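ATP-dependent RNA helicase HrpB (PDB 6EUD) hydrolyses ATP to ADP and phosphate as a bacterial DEAH/RHA-type helicase that binds single-stranded RNA. Local coordinates at residues R182-E187 / A327-G333; A278-T283 / Q322-R326; N454-G458 / L552-L556; R502-R506 / H532-P538. One frame throughout, in Å; residues are numbered along the deposited sequence.

Interaction 1: residues R182-E187 / A327-G333; sequences RSFPVE and AGRLEPG
An extended run, 182-187, lies alongside the turn 327-333, and the two merge into a parallel sheet at their C-terminal ends, where Val-186 pairs with Gly-333 (CA-CA 4.6 Å). Gly-333 N donates to Pro-185 O (3.1 Å) and Gly-333 O accepts from Glu-187 N (3.0 Å), so the glycine bonds to the residues on both sides of Val-186, as parallel pairing requires. Upstream, Phe-184 N gives an almost straight hydrogen bond to Gly-328 O (2.7 Å), and a water donates to Arg-182 O (2.5 Å) and Arg-329 O (3.0 Å). Phe-184, chi1 m, points at the turn: Glu-331 CA sits over its ring face, 3.8 Å from the centroid, in a CH-pi contact, while Phe-184 CD1 meets Pro-332 CD at 3.5 Å. Val-186, chi1 t, brings CG2 to 3.6 Å from Gly-328 CA, where a beta carbon would clash. The pairing joins strands 186-190 and 333-337, neighbours in the sheet of the second RecA-like domain, and the side chain of Arg-329 rests on Pro-31 of the predicted ATP-binding loop. Main-chain bonds thus set the register, the bare Gly-328 permits close approach, and the Phe-184 ring adds packing.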
loop_
_atom_site.group_PDB
_atom_site.type_symbol
_atom_site.label_atom_id
_atom_site.label_comp_id
_atom_site.label_asym_id
_atom_site.label_seq_id
_atom_site.Cartn_x
_atom_site.Cartn_y
_atom_site.Cartn_z
ATOM N N ARG A 182 -5.934 30.450 23.424
ATOM C CA ARG A 182 -6.720 31.387 22.638
ATOM C C ARG A 182 -6.452 31.151 21.162
ATOM O O ARG A 182 -5.314 31.223 20.705
ATOM C CB ARG A 182 -6.407 32.832 23.027
ATOM C CG ARG A 182 -6.816 33.171 24.459
ATOM C CD ARG A 182 -6.692 34.647 24.734
ATOM N NE ARG A 182 -7.938 35.204 25.269
ATOM C CZ ARG A 182 -8.177 35.423 26.558
ATOM N NH1 ARG A 182 -7.246 35.152 27.455
ATOM N NH2 ARG A 182 -9.334 35.939 26.952
ATOM N N SER A 183 -7.511 30.831 20.432
ATOM C CA SER A 183 -7.431 30.675 18.994
ATOM C C SER A 183 -8.363 31.686 18.336
ATOM O O SER A 183 -9.577 31.641 18.496
ATOM C CB SER A 183 -7.771 29.243 18.601
ATOM O OG SER A 183 -8.811 28.753 19.422
ATOM N N PHE A 184 -7.772 32.620 17.610
ATOM C CA PHE A 184 -8.508 33.736 17.067
ATOM C C PHE A 184 -9.127 33.369 15.739
ATOM O O PHE A 184 -8.622 32.501 15.040
ATOM C CB PHE A 184 -7.597 34.957 16.915
ATOM C CG PHE A 184 -7.195 35.568 18.220
ATOM C CD1 PHE A 184 -7.909 36.623 18.739
ATOM C CD2 PHE A 184 -6.119 35.066 18.944
ATOM C CE1 PHE A 184 -7.558 37.184 19.957
ATOM C CE2 PHE A 184 -5.767 35.623 20.156
ATOM C CZ PHE A 184 -6.490 36.688 20.663
ATOM N N PRO A 185 -10.253 34.008 15.399
ATOM C CA PRO A 185 -10.800 33.789 14.062
ATOM C C PRO A 185 -9.818 34.162 12.962
ATOM O O PRO A 185 -9.074 35.143 13.043
ATOM C CB PRO A 185 -12.040 34.686 14.035
ATOM C CG PRO A 185 -11.909 35.583 15.251
ATOM C CD PRO A 185 -11.163 34.797 16.247
ATOM N N VAL A 186 -9.821 33.337 11.927
ATOM C CA VAL A 186 -9.004 33.574 10.764
ATOM C C VAL A 186 -9.871 33.597 9.512
ATOM O O VAL A 186 -10.572 32.644 9.209
ATOM C CB VAL A 186 -7.909 32.494 10.630
ATOM C CG1 VAL A 186 -7.104 32.716 9.372
ATOM C CG2 VAL A 186 -7.003 32.476 11.884
ATOM N N GLU A 187 -9.815 34.692 8.771
ATOM C CA GLU A 187 -10.557 34.764 7.529
ATOM C C GLU A 187 -9.852 33.896 6.496
ATOM O O GLU A 187 -8.622 33.951 6.389
ATOM C CB GLU A 187 -10.667 36.205 7.074
ATOM C CG GLU A 187 -11.436 36.409 5.802
ATOM C CD GLU A 187 -11.045 37.701 5.124
ATOM O OE1 GLU A 187 -10.642 38.638 5.835
ATOM O OE2 GLU A 187 -11.129 37.791 3.885
ATOM N N ALA A 327 -2.463 31.280 11.675
ATOM C CA ALA A 327 -2.596 32.730 11.556
ATOM C C ALA A 327 -3.430 33.324 12.699
ATOM O O ALA A 327 -3.706 34.516 12.705
ATOM C CB ALA A 327 -3.216 33.115 10.179
ATOM N N GLY A 328 -3.809 32.501 13.676
ATOM C CA GLY A 328 -4.788 32.907 14.668
ATOM C C GLY A 328 -4.355 32.681 16.099
ATOM O O GLY A 328 -5.194 32.578 16.981
ATOM N N ARG A 329 -3.048 32.616 16.343
ATOM C CA ARG A 329 -2.535 32.400 17.696
ATOM C C ARG A 329 -2.309 33.730 18.409
ATOM O O ARG A 329 -2.327 33.801 19.648
ATOM C CB ARG A 329 -1.219 31.612 17.663
ATOM C CG ARG A 329 -1.225 30.351 16.844
ATOM C CD ARG A 329 -2.090 29.266 17.448
ATOM N NE ARG A 329 -1.864 29.048 18.885
ATOM C CZ ARG A 329 -0.832 28.372 19.400
ATOM N NH1 ARG A 329 -0.715 28.221 20.717
ATOM N NH2 ARG A 329 0.097 27.857 18.600
ATOM N N LEU A 330 -2.080 34.783 17.624
ATOM C CA LEU A 330 -1.739 36.094 18.177
ATOM C C LEU A 330 -2.927 37.065 18.285
ATOM O O LEU A 330 -3.144 37.722 19.317
ATOM C CB LEU A 330 -0.640 36.725 17.324
ATOM C CG LEU A 330 -0.189 38.085 17.834
ATOM C CD1 LEU A 330 0.471 37.914 19.210
ATOM C CD2 LEU A 330 0.770 38.699 16.831
ATOM N N GLU A 331 -3.693 37.124 17.205
ATOM C CA GLU A 331 -4.750 38.101 17.007
ATOM C C GLU A 331 -5.569 37.554 15.842
ATOM O O GLU A 331 -5.154 36.567 15.231
ATOM C CB GLU A 331 -4.165 39.481 16.691
ATOM C CG GLU A 331 -3.236 39.518 15.470
ATOM C CD GLU A 331 -2.608 40.894 15.215
ATOM O OE1 GLU A 331 -3.307 41.919 15.345
ATOM O OE2 GLU A 331 -1.403 40.953 14.886
ATOM N N PRO A 332 -6.733 38.163 15.544
ATOM C CA PRO A 332 -7.470 37.780 14.331
ATOM C C PRO A 332 -6.589 37.879 13.098
ATOM O O PRO A 332 -5.897 38.896 12.899
ATOM C CB PRO A 332 -8.600 38.804 14.262
ATOM C CG PRO A 332 -8.822 39.178 15.691
ATOM C CD PRO A 332 -7.469 39.169 16.332
ATOM N N GLY A 333 -6.632 36.834 12.275
ATOM C CA GLY A 333 -5.697 36.699 11.182
ATOM C C GLY A 333 -6.367 36.392 9.876
ATOM O O GLY A 333 -7.580 36.439 9.759
HETATM O O HOH W 1 -2.959 31.414 21.380
#

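Interaction 2: residues A278-T283 / Q322-R326; sequences AETSLT and QRAGR
Three long side chains, those of Gln-322 and Arg-323 in helix 317-325 and of Arg-326 further along the chain, reach across to a loop with no regular structure, and their conformations define the contact. The backbones come closest at Glu-279 and Arg-323, with CA atoms 5.4 Å apart. Glu-279 has an extended t,t side chain whose OE1 forms a salt bridge with Arg-323 NE at 3.1 Å, at the edge of the guanidinium and near its plane. Arg-323 is itself stretched out (m,t,t), and its NH1 carries a second salt bridge to Asp-292. Gln-322 leaves the helix with chi1 t and bends at chi2 p; its NE2 donates to Glu-279 O (3.2 Å), while its CG packs against Thr-280 CG2 at 3.5 Å. Arg-326, m at chi1 with chi2 near -22°, lays its guanidinium beside the loop carbonyls: NE is 3.2 Å from Glu-279 O, at an angle too poor for a hydrogen bond, and NH2 is 3.6 Å from Thr-280 O. In sequence, QRAGR matches motif VI of superfamily 2 helicases, and the loop matches motif V. Thr-280 OG1 bonds to His-129 of the DEFH box, and Thr-283 touches Thr-32 of the predicted ATP-binding loop. Charge pairing and carbonyl contacts therefore hold two conserved motifs together next to the probable nucleotide site.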
loop_
_atom_site.group_PDB
_atom_site.type_symbol
_atom_site.label_atom_id
_atom_site.label_comp_id
_atom_site.label_asym_id
_atom_site.label_seq_id
_atom_site.Cartn_x
_atom_site.Cartn_y
_atom_site.Cartn_z
ATOM N N ALA A 278 5.700 23.250 10.439
ATOM C CA ALA A 278 5.166 24.427 11.112
ATOM C C ALA A 278 3.658 24.289 11.350
ATOM O O ALA A 278 3.040 25.121 12.014
ATOM C CB ALA A 278 5.471 25.681 10.310
ATOM N N GLU A 279 3.079 23.218 10.819
ATOM C CA GLU A 279 1.638 23.024 10.870
ATOM C C GLU A 279 1.137 22.705 12.280
ATOM O O GLU A 279 0.083 23.191 12.691
ATOM C CB GLU A 279 1.223 21.914 9.897
ATOM C CG GLU A 279 -0.282 21.788 9.681
ATOM C CD GLU A 279 -0.657 20.616 8.779
ATOM O OE1 GLU A 279 -0.221 20.593 7.601
ATOM O OE2 GLU A 279 -1.394 19.720 9.260
ATOM N N THR A 280 1.882 21.884 13.018
ATOM C CA THR A 280 1.456 21.454 14.353
ATOM C C THR A 280 2.620 21.343 15.331
ATOM O O THR A 280 2.461 21.644 16.506
ATOM C CB THR A 280 0.729 20.072 14.332
ATOM O OG1 THR A 280 1.642 19.052 13.898
ATOM C CG2 THR A 280 -0.495 20.083 13.426
ATOM N N SER A 281 3.782 20.911 14.841
ATOM C CA SER A 281 4.921 20.573 15.704
ATOM C C SER A 281 5.757 21.766 16.146
ATOM O O SER A 281 6.432 21.725 17.176
ATOM C CB SER A 281 5.844 19.584 14.995
ATOM O OG SER A 281 6.625 20.233 14.013
ATOM N N LEU A 282 5.727 22.819 15.346
ATOM C CA LEU A 282 6.564 23.977 15.595
ATOM C C LEU A 282 5.695 25.219 15.724
ATOM O O LEU A 282 4.730 25.400 14.974
ATOM C CB LEU A 282 7.584 24.130 14.468
ATOM C CG LEU A 282 8.940 24.745 14.783
ATOM C CD1 LEU A 282 9.472 24.204 16.094
ATOM C CD2 LEU A 282 9.885 24.400 13.652
ATOM N N THR A 283 6.025 26.058 16.693
ATOM C CA THR A 283 5.291 27.288 16.901
ATOM C C THR A 283 6.092 28.493 16.429
ATOM O O THR A 283 7.113 28.849 17.015
ATOM C CB THR A 283 4.900 27.445 18.377
ATOM O OG1 THR A 283 3.834 26.534 18.670
ATOM C CG2 THR A 283 4.450 28.865 18.685
ATOM N N GLN A 322 -5.841 23.385 9.884
ATOM C CA GLN A 322 -4.786 23.492 10.885
ATOM C C GLN A 322 -3.773 24.579 10.463
ATOM O O GLN A 322 -3.332 25.375 11.292
ATOM C CB GLN A 322 -4.107 22.149 11.095
ATOM C CG GLN A 322 -2.984 22.148 12.099
ATOM C CD GLN A 322 -3.452 22.283 13.541
ATOM O OE1 GLN A 322 -4.589 21.934 13.874
ATOM N NE2 GLN A 322 -2.567 22.782 14.409
ATOM N N ARG A 323 -3.456 24.640 9.170
ATOM C CA ARG A 323 -2.542 25.648 8.643
ATOM C C ARG A 323 -3.104 27.055 8.778
ATOM O O ARG A 323 -2.381 27.983 9.111
ATOM C CB ARG A 323 -2.227 25.380 7.176
ATOM C CG ARG A 323 -1.302 24.240 6.974
ATOM C CD ARG A 323 -1.103 23.898 5.502
ATOM N NE ARG A 323 -0.240 22.723 5.414
ATOM C CZ ARG A 323 0.393 22.325 4.320
ATOM N NH1 ARG A 323 0.271 23.004 3.189
ATOM N NH2 ARG A 323 1.159 21.246 4.364
ATOM N N ALA A 324 -4.392 27.214 8.497
ATOM C CA ALA A 324 -5.057 28.499 8.646
ATOM C C ALA A 324 -5.003 28.977 10.104
ATOM O O ALA A 324 -4.794 30.157 10.372
ATOM C CB ALA A 324 -6.497 28.399 8.169
ATOM N N GLY A 325 -5.161 28.050 11.044
ATOM C CA GLY A 325 -5.184 28.393 12.457
ATOM C C GLY A 325 -3.847 28.877 12.968
ATOM O O GLY A 325 -3.769 29.449 14.057
ATOM N N ARG A 326 -2.788 28.644 12.197
ATOM C CA ARG A 326 -1.476 29.195 12.530
ATOM C C ARG A 326 -1.440 30.729 12.336
ATOM O O ARG A 326 -0.515 31.402 12.809
ATOM C CB ARG A 326 -0.362 28.504 11.713
ATOM C CG ARG A 326 -0.079 27.060 12.160
ATOM C CD ARG A 326 -0.547 26.862 13.579
ATOM N NE ARG A 326 0.247 25.928 14.359
ATOM C CZ ARG A 326 -0.080 25.571 15.596
ATOM N NH1 ARG A 326 -1.178 26.079 16.144
ATOM N NH2 ARG A 326 0.675 24.717 16.280
#

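Interaction 3: residues N454-G458 / L552-L556; sequences NSDLG and LLALL
Leu-457, with 72 Å² covered, is the residue on which this contact turns: it opens helix 457-462 and points its side chain (t,p) at the strand. Its N donates to Ala-554 O at 2.7 Å in a nearly linear hydrogen bond, its CD1 lies 4.2 Å from Leu-553 CD1, and its CB lies 4.4 Å from Leu-555 CD1. Leu-553, with 60 Å² covered and an m,t side chain, stands where the chain turns a corner between strands 548-552 and 554-556; its CD2 reaches Asn-454 O at 3.5 Å, and its CA approaches Ser-455 O at 3.3 Å in a CA-H...O contact. Ser-455, covered by 49 Å², has its CA 4.5 Å from that of Leu-553. Its O accepts from Ala-554 N (2.7 Å), its CA meets Leu-552 O at 3.3 Å, and its OG bonds to Asp-527. With the Leu-457 bond, this makes a single backbone bridge between Asp-456 and Ala-554, CA-CA 5.3 Å. The apolar side continues into helices 433-447 and 491-498, which Leu-457 touches through Ile-445 and Leu-495. Asp-456 (chi1 t) completes the junction, its OD1 accepting from Gly-458 N at 2.9 Å: an aspartate N-cap, here starting a helix just where the chain leaves a one-bridge pairing with a sheet strand.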
loop_
_atom_site.group_PDB
_atom_site.type_symbol
_atom_site.label_atom_id
_atom_site.label_comp_id
_atom_site.label_asym_id
_atom_site.label_seq_id
_atom_site.Cartn_x
_atom_site.Cartn_y
_atom_site.Cartn_z
ATOM N N ASN A 454 27.275 10.031 -6.434
ATOM C CA ASN A 454 28.007 8.876 -6.944
ATOM C C ASN A 454 27.172 7.595 -6.907
ATOM O O ASN A 454 26.606 7.227 -5.872
ATOM C CB ASN A 454 29.300 8.681 -6.166
ATOM C CG ASN A 454 30.313 7.868 -6.932
ATOM O OD1 ASN A 454 29.964 7.100 -7.833
ATOM N ND2 ASN A 454 31.579 8.016 -6.568
ATOM N N SER A 455 27.105 6.913 -8.044
ATOM C CA SER A 455 26.147 5.822 -8.195
ATOM C C SER A 455 26.742 4.456 -7.873
ATOM O O SER A 455 25.995 3.508 -7.611
ATOM C CB SER A 455 25.573 5.798 -9.616
ATOM O OG SER A 455 26.536 5.316 -10.535
ATOM N N ASP A 456 28.069 4.344 -7.911
ATOM C CA ASP A 456 28.719 3.073 -7.625
ATOM C C ASP A 456 28.697 2.741 -6.118
ATOM O O ASP A 456 29.259 3.468 -5.289
ATOM C CB ASP A 456 30.149 3.078 -8.168
ATOM C CG ASP A 456 30.817 1.725 -8.059
ATOM O OD1 ASP A 456 30.112 0.736 -7.743
ATOM O OD2 ASP A 456 32.041 1.631 -8.319
ATOM N N LEU A 457 28.023 1.643 -5.777
ATOM C CA LEU A 457 27.946 1.167 -4.393
ATOM C C LEU A 457 29.310 0.635 -3.917
ATOM O O LEU A 457 29.610 0.633 -2.721
ATOM C CB LEU A 457 26.877 0.085 -4.263
ATOM C CG LEU A 457 26.769 -0.636 -2.920
ATOM C CD1 LEU A 457 26.283 0.290 -1.808
ATOM C CD2 LEU A 457 25.888 -1.863 -3.038
ATOM N N GLY A 458 30.139 0.207 -4.862
ATOM C CA GLY A 458 31.487 -0.235 -4.554
ATOM C C GLY A 458 32.370 0.913 -4.100
ATOM O O GLY A 458 33.333 0.726 -3.359
ATOM N N LEU A 552 20.227 5.150 -8.068
ATOM C CA LEU A 552 20.969 6.012 -7.147
ATOM C C LEU A 552 22.237 5.334 -6.644
ATOM O O LEU A 552 23.296 5.959 -6.597
ATOM C CB LEU A 552 20.091 6.417 -5.963
ATOM C CG LEU A 552 18.781 7.161 -6.230
ATOM C CD1 LEU A 552 18.081 7.416 -4.918
ATOM C CD2 LEU A 552 19.026 8.483 -6.979
ATOM N N LEU A 553 22.117 4.062 -6.251
ATOM C CA LEU A 553 23.269 3.248 -5.852
ATOM C C LEU A 553 23.192 1.885 -6.511
ATOM O O LEU A 553 22.168 1.194 -6.420
ATOM C CB LEU A 553 23.342 3.081 -4.331
ATOM C CG LEU A 553 23.998 4.200 -3.530
ATOM C CD1 LEU A 553 23.982 3.825 -2.052
ATOM C CD2 LEU A 553 25.404 4.477 -4.030
ATOM N N ALA A 554 24.268 1.489 -7.180
ATOM C CA ALA A 554 24.265 0.206 -7.881
ATOM C C ALA A 554 25.639 -0.422 -7.875
ATOM O O ALA A 554 26.660 0.253 -7.662
ATOM C CB ALA A 554 23.772 0.363 -9.311
ATOM N N LEU A 555 25.647 -1.723 -8.123
ATOM C CA LEU A 555 26.878 -2.493 -8.171
ATOM C C LEU A 555 26.950 -3.188 -9.519
ATOM O O LEU A 555 25.923 -3.666 -10.032
ATOM C CB LEU A 555 26.930 -3.517 -7.028
ATOM C CG LEU A 555 28.313 -4.140 -6.815
ATOM C CD1 LEU A 555 29.218 -3.174 -6.049
ATOM C CD2 LEU A 555 28.220 -5.497 -6.126
ATOM N N LEU A 556 28.144 -3.220 -10.104
ATOM C CA LEU A 556 28.338 -3.914 -11.364
ATOM C C LEU A 556 28.616 -5.373 -11.078
ATOM O O LEU A 556 29.344 -5.711 -10.148
ATOM C CB LEU A 556 29.467 -3.289 -12.191
ATOM C CG LEU A 556 30.931 -3.552 -11.854
ATOM C CD1 LEU A 556 31.472 -4.760 -12.601
ATOM C CD2 LEU A 556 31.770 -2.311 -12.182
#

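Interaction 4: residues R502-R506 / H532-P538; sequences RIARR and HEWLIAP
Main-chain hydrogen bonds set the antiparallel register of strands 503-506 and 534-538, whose axes approach to 4.4 Å with 139° between their N-to-C directions, a marked twist. Ala-504 and Leu-535 form the hydrogen-bonded pair, with Ala-504 N to Leu-535 O at 2.7 Å and Leu-535 N to Ala-504 O at 2.8 Å. Non-hydrogen-bonded pairs flank it: Ile-503 with Ile-536 (CA-CA 4.2 Å) and Arg-505 with Trp-534 (CA-CA 4.8 Å). Beyond them, Ala-537 N donates to Arg-502 O and Arg-506 N to Glu-533 O, each at 2.9 Å. Apolar and aromatic packing covers the face carrying Ile-503, Arg-505, Trp-534 and Ile-536. Trp-534 (chi1 m, chi2 89°) receives Arg-505 CB over its six-membered ring, 3.8 Å from the centroid, as a CH-pi contact, and Ile-503 CG2 at its edge, 3.7 Å from CZ3. On the other face Ala-504 CB and Leu-535 CB are 4.3 Å apart. Polar side chains work at the ends. Arg-505 NH1 forms a salt bridge with Glu-533 OE2 (3.0 Å), the oxygen lying over the guanidinium face, and the extended Arg-502 gives a weak bond from NH1 to Pro-538 O (2.6 Å). Strands 512-515 and 534-542 flank 503-506 in a curled six-stranded mixed sheet, consistent with the OB-like domain of DEAH/RHA helicases. Directional backbone bonds specify the alignment, whereas Arg-505 adds aliphatic packing and undirected charge attraction.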
loop_
_atom_site.group_PDB
_atom_site.type_symbol
_atom_site.label_atom_id
_atom_site.label_comp_id
_atom_site.label_asym_id
_atom_site.label_seq_id
_atom_site.Cartn_x
_atom_site.Cartn_y
_atom_site.Cartn_z
ATOM N N ARG A 502 15.817 -6.332 -8.322
ATOM C CA ARG A 502 16.423 -5.074 -8.748
ATOM C C ARG A 502 17.734 -5.290 -9.486
ATOM O O ARG A 502 18.499 -4.354 -9.668
ATOM C CB ARG A 502 16.630 -4.153 -7.554
ATOM C CG ARG A 502 15.335 -3.843 -6.865
ATOM C CD ARG A 502 15.529 -2.932 -5.685
ATOM N NE ARG A 502 14.262 -2.724 -4.997
ATOM C CZ ARG A 502 14.154 -2.100 -3.834
ATOM N NH1 ARG A 502 15.240 -1.637 -3.219
ATOM N NH2 ARG A 502 12.965 -1.947 -3.282
ATOM N N ILE A 503 17.989 -6.528 -9.897
ATOM C CA ILE A 503 19.012 -6.821 -10.896
ATOM C C ILE A 503 18.676 -6.101 -12.198
ATOM O O ILE A 503 17.547 -6.182 -12.681
ATOM C CB ILE A 503 19.106 -8.311 -11.157
ATOM C CG1 ILE A 503 19.687 -9.011 -9.923
ATOM C CG2 ILE A 503 19.915 -8.570 -12.417
ATOM C CD1 ILE A 503 19.643 -10.528 -9.985
ATOM N N ALA A 504 19.641 -5.387 -12.762
ATOM C CA ALA A 504 19.362 -4.543 -13.922
ATOM C C ALA A 504 20.170 -4.934 -15.156
ATOM O O ALA A 504 21.380 -5.168 -15.079
ATOM C CB ALA A 504 19.620 -3.116 -13.578
ATOM N N ARG A 505 19.494 -5.013 -16.297
ATOM C CA ARG A 505 20.173 -5.288 -17.558
ATOM C C ARG A 505 20.003 -4.105 -18.499
ATOM O O ARG A 505 18.947 -3.453 -18.525
ATOM C CB ARG A 505 19.646 -6.562 -18.199
ATOM C CG ARG A 505 20.231 -6.842 -19.569
ATOM C CD ARG A 505 19.422 -7.891 -20.303
ATOM N NE ARG A 505 19.780 -7.940 -21.714
ATOM C CZ ARG A 505 20.674 -8.772 -22.234
ATOM N NH1 ARG A 505 21.293 -9.656 -21.463
ATOM N NH2 ARG A 505 20.932 -8.730 -23.531
ATOM N N ARG A 506 21.066 -3.804 -19.242
ATOM C CA ARG A 506 21.039 -2.698 -20.191
ATOM C C ARG A 506 20.105 -3.056 -21.336
ATOM O O ARG A 506 20.093 -4.196 -21.812
ATOM C CB ARG A 506 22.444 -2.375 -20.714
ATOM C CG ARG A 506 22.515 -1.054 -21.483
ATOM C CD ARG A 506 23.907 -0.767 -22.045
ATOM N NE ARG A 506 24.210 -1.583 -23.214
ATOM C CZ ARG A 506 23.928 -1.232 -24.468
ATOM N NH1 ARG A 506 23.327 -0.075 -24.725
ATOM N NH2 ARG A 506 24.246 -2.044 -25.468
ATOM N N HIS A 532 28.415 -0.629 -18.230
ATOM C CA HIS A 532 28.264 -2.065 -18.027
ATOM C C HIS A 532 26.849 -2.547 -18.272
ATOM O O HIS A 532 25.882 -1.807 -18.082
ATOM C CB HIS A 532 28.701 -2.445 -16.615
ATOM C CG HIS A 532 30.120 -2.089 -16.318
ATOM N ND1 HIS A 532 31.180 -2.894 -16.677
ATOM C CD2 HIS A 532 30.658 -1.000 -15.719
ATOM C CE1 HIS A 532 32.309 -2.321 -16.299
ATOM N NE2 HIS A 532 32.020 -1.171 -15.717
ATOM N N GLU A 533 26.732 -3.810 -18.669
ATOM C CA GLU A 533 25.441 -4.372 -19.040
ATOM C C GLU A 533 24.619 -4.911 -17.872
ATOM O O GLU A 533 23.379 -4.843 -17.885
ATOM C CB GLU A 533 25.638 -5.490 -20.053
ATOM C CG GLU A 533 24.342 -6.088 -20.533
ATOM C CD GLU A 533 24.574 -7.163 -21.549
ATOM O OE1 GLU A 533 25.760 -7.366 -21.897
ATOM O OE2 GLU A 533 23.590 -7.798 -21.991
ATOM N N TRP A 534 25.285 -5.465 -16.870
ATOM C CA TRP A 534 24.543 -6.037 -15.748
ATOM C C TRP A 534 24.874 -5.388 -14.412
ATOM O O TRP A 534 26.041 -5.306 -14.029
ATOM C CB TRP A 534 24.793 -7.533 -15.667
ATOM C CG TRP A 534 24.105 -8.276 -16.726
ATOM C CD1 TRP A 534 24.588 -8.562 -17.964
ATOM C CD2 TRP A 534 22.792 -8.848 -16.657
ATOM N NE1 TRP A 534 23.656 -9.277 -18.677
ATOM C CE2 TRP A 534 22.545 -9.468 -17.895
ATOM C CE3 TRP A 534 21.807 -8.900 -15.668
ATOM C CZ2 TRP A 534 21.354 -10.134 -18.175
ATOM C CZ3 TRP A 534 20.617 -9.565 -15.948
ATOM C CH2 TRP A 534 20.404 -10.170 -17.192
ATOM N N LEU A 535 23.839 -4.929 -13.714
ATOM C CA LEU A 535 23.998 -4.302 -12.407
ATOM C C LEU A 535 23.045 -4.897 -11.387
ATOM O O LEU A 535 22.118 -5.614 -11.738
ATOM C CB LEU A 535 23.753 -2.798 -12.486
ATOM C CG LEU A 535 24.500 -1.993 -13.548
ATOM C CD1 LEU A 535 23.944 -0.566 -13.601
ATOM C CD2 LEU A 535 26.015 -2.011 -13.275
ATOM N N ILE A 536 23.290 -4.604 -10.114
ATOM C CA ILE A 536 22.267 -4.780 -9.087
ATOM C C ILE A 536 22.036 -3.394 -8.520
ATOM O O ILE A 536 22.985 -2.765 -8.063
ATOM C CB ILE A 536 22.688 -5.746 -7.958
ATOM C CG1 ILE A 536 23.194 -7.072 -8.525
ATOM C CG2 ILE A 536 21.498 -6.000 -7.053
ATOM C CD1 ILE A 536 23.584 -8.046 -7.484
ATOM N N ALA A 537 20.807 -2.899 -8.580
ATOM C CA ALA A 537 20.527 -1.539 -8.130
ATOM C C ALA A 537 19.604 -1.529 -6.924
ATOM O O ALA A 537 18.391 -1.395 -7.070
ATOM C CB ALA A 537 19.921 -0.712 -9.259
ATOM N N PRO A 538 20.180 -1.658 -5.722
ATOM C CA PRO A 538 19.340 -1.688 -4.523
ATOM C C PRO A 538 18.617 -0.364 -4.242
ATOM O O PRO A 538 17.494 -0.393 -3.748
ATOM C CB PRO A 538 20.341 -2.032 -3.404
ATOM C CG PRO A 538 21.647 -1.684 -3.928
ATOM C CD PRO A 538 21.593 -1.925 -5.401
#

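The contacts form two neighbourhoods. Interactions 1 and 2 touch, Val-186 CG2 lying 3.5 Å from Ala-324 O, and share the chain running from helix 317-325 into strand 333-337; both come close to the predicted ATP-binding loop. Interactions 3 and 4 meet through neighbouring strands 554-556 and 534-542 of one sheet, their centres about 10 Å apart and 40 to 55 Å from those of the first two. Interactions 1, 2 and 3 are partly buried; only interaction 4 is buried, with the most regular backbone pairing. Interaction 3 has a single bridge beside a leucine cluster, interaction 1 combines a parallel pair with a turn, and interaction 2 relies on charged and polar side chains.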